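Putative prolyl-tRNA synthetase (PDB 5XIL) probably catalyses the ATP-dependent attachment of L-proline to tRNA(Pro), releasing AMP and diphosphate, as a class II aminoacyl-tRNA synthetase. Local coordinates at residues Thr418-Thr421 with Glu422-Thr426. Numbering follows the deposited sequence. Where two conformers were deposited one is given.
Sequences TEWT and EFVPT
Trp420 O accepts two hydrogen bonds. Phe423 N hydrogen-bonds to Trp420 O at 3.0 Å, and a water donates to the same oxygen while accepting from Val424 N. Glu422 N hydrogen-bonds to Glu419 O, also at 3.0 Å. The two backbone bonds close successive, overlapping type I beta turns, 419-422 and 420-423, which lead into helix 423-428.

Glu422 has two conformers. In the one described here, Thr418 N donates to Glu422 OE2 at 3.2 Å, on the anti side of the carboxylate and 15° out of its plane. Glu419 N adds a weak bond to that oxygen. Glu422 CG lies between its own backbone N and carbonyl carbon (chi1 64°), and the extended chain reaches back to these amides. The Glu419 side chain leads away from Glu422, and Thr418 OG1 donates to Glu419 OE2 at 2.8 Å. Glu419 and Glu492 are ligands of a second magnesium site of this protein, though that ion is not bound to this chain in the model.

The Trp420 six-membered ring and the Phe423 ring form an offset stack, centroids 4.7 Å apart and planes at 16°. Trp420 CZ3 sits over the Phe423 face, 3.5 Å from Phe423 CG. Phe423 CB makes a CH-pi contact over the indole.

The turns lie in the C-terminal prolyl-tRNA synthetase domain, between strand 414-416 and helix 423-428. Trp420 NE1 hydrogen-bonds to Glu454 OE2 of helix 441-455. Phe423 packs against that helix and strand 432-437, and meets Phe508 of strand 504-509 edge-to-face.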
loop_
_atom_site.group_PDB
_atom_site.type_symbol
_atom_site.label_atom_id
_atom_site.label_comp_id
_atom_site.label_asym_id
_atom_site.label_seq_id
_atom_site.Cartn_x
_atom_site.Cartn_y
_atom_site.Cartn_z
ATOM N N THR A 418 -41.454 -8.025 -19.185
ATOM C CA THR A 418 -42.676 -8.210 -18.374
ATOM C C THR A 418 -43.444 -9.483 -18.610
ATOM O O THR A 418 -44.402 -9.737 -17.878
ATOM C CB THR A 418 -43.663 -7.104 -18.658
ATOM O OG1 THR A 418 -43.970 -7.120 -20.050
ATOM C CG2 THR A 418 -43.068 -5.778 -18.342
ATOM N N GLU A 419 -43.124 -10.217 -19.666
ATOM C CA GLU A 419 -43.729 -11.479 -19.969
ATOM C C GLU A 419 -42.749 -12.659 -19.836
ATOM O O GLU A 419 -41.688 -12.689 -20.466
ATOM C CB GLU A 419 -44.332 -11.406 -21.383
ATOM C CG GLU A 419 -44.986 -10.047 -21.726
ATOM C CD GLU A 419 -46.237 -9.686 -20.922
ATOM O OE1 GLU A 419 -47.101 -10.589 -20.852
ATOM O OE2 GLU A 419 -46.373 -8.534 -20.377
ATOM N N TRP A 420 -43.169 -13.720 -19.120
ATOM C CA TRP A 420 -42.325 -14.832 -18.892
ATOM C C TRP A 420 -41.749 -15.395 -20.199
ATOM O O TRP A 420 -40.630 -15.843 -20.220
ATOM C CB TRP A 420 -42.976 -15.938 -18.022
ATOM C CG TRP A 420 -42.051 -17.073 -17.972
ATOM C CD1 TRP A 420 -42.096 -18.212 -18.700
ATOM C CD2 TRP A 420 -40.768 -17.107 -17.273
ATOM N NE1 TRP A 420 -41.015 -18.966 -18.445
ATOM C CE2 TRP A 420 -40.176 -18.318 -17.576
ATOM C CE3 TRP A 420 -40.138 -16.269 -16.374
ATOM C CZ2 TRP A 420 -38.912 -18.681 -17.095
ATOM C CZ3 TRP A 420 -38.895 -16.632 -15.895
ATOM C CH2 TRP A 420 -38.317 -17.850 -16.228
ATOM N N THR A 421 -42.536 -15.405 -21.280
ATOM C CA THR A 421 -42.122 -16.097 -22.461
ATOM C C THR A 421 -40.935 -15.425 -23.129
ATOM O O THR A 421 -40.275 -16.046 -23.929
ATOM C CB THR A 421 -43.245 -16.229 -23.532
ATOM O OG1 THR A 421 -43.958 -14.982 -23.646
ATOM C CG2 THR A 421 -44.220 -17.281 -23.178
ATOM N N GLU A 422 -40.696 -14.170 -22.824
ATOM C CA GLU A 422 -39.564 -13.454 -23.397
ATOM C C GLU A 422 -38.301 -13.498 -22.534
ATOM O O GLU A 422 -37.250 -12.988 -22.967
ATOM C CB GLU A 422 -39.974 -12.002 -23.756
ATOM C CG GLU A 422 -40.380 -11.098 -22.615
ATOM C CD GLU A 422 -40.868 -9.710 -23.049
ATOM O OE1 GLU A 422 -40.737 -9.383 -24.273
ATOM O OE2 GLU A 422 -41.352 -8.937 -22.199
ATOM N N PHE A 423 -38.403 -14.104 -21.354
ATOM C CA PHE A 423 -37.309 -14.118 -20.347
ATOM C C PHE A 423 -36.127 -14.932 -20.822
ATOM O O PHE A 423 -35.032 -14.389 -21.011
ATOM C CB PHE A 423 -37.832 -14.696 -19.033
ATOM C CG PHE A 423 -36.910 -14.489 -17.828
ATOM C CD1 PHE A 423 -35.878 -15.359 -17.575
ATOM C CD2 PHE A 423 -37.127 -13.405 -16.979
ATOM C CE1 PHE A 423 -35.033 -15.158 -16.477
ATOM C CE2 PHE A 423 -36.318 -13.167 -15.886
ATOM C CZ PHE A 423 -35.274 -14.067 -15.622
ATOM N N VAL A 424 -36.300 -16.215 -21.072
ATOM C CA VAL A 424 -35.160 -17.010 -21.543
ATOM C C VAL A 424 -34.604 -16.630 -22.923
ATOM O O VAL A 424 -33.405 -16.659 -23.152
ATOM C CB VAL A 424 -35.405 -18.526 -21.479
ATOM C CG1 VAL A 424 -34.256 -19.315 -22.093
ATOM C CG2 VAL A 424 -35.531 -18.939 -20.006
ATOM N N PRO A 425 -35.459 -16.267 -23.847
ATOM C CA PRO A 425 -34.900 -15.708 -25.116
ATOM C C PRO A 425 -34.049 -14.438 -24.965
ATOM O O PRO A 425 -33.042 -14.324 -25.662
ATOM C CB PRO A 425 -36.129 -15.396 -25.914
ATOM C CG PRO A 425 -37.086 -16.463 -25.432
ATOM C CD PRO A 425 -36.887 -16.560 -23.968
ATOM N N THR A 426 -34.406 -13.594 -24.027
ATOM C CA THR A 426 -33.586 -12.472 -23.632
ATOM C C THR A 426 -32.260 -12.871 -23.062
ATOM O O THR A 426 -31.209 -12.341 -23.463
ATOM C CB THR A 426 -34.389 -11.520 -22.743
ATOM O OG1 THR A 426 -35.566 -11.147 -23.434
ATOM C CG2 THR A 426 -33.588 -10.260 -22.422
HETATM O O HOH W 1 -38.719 -17.795 -20.895
#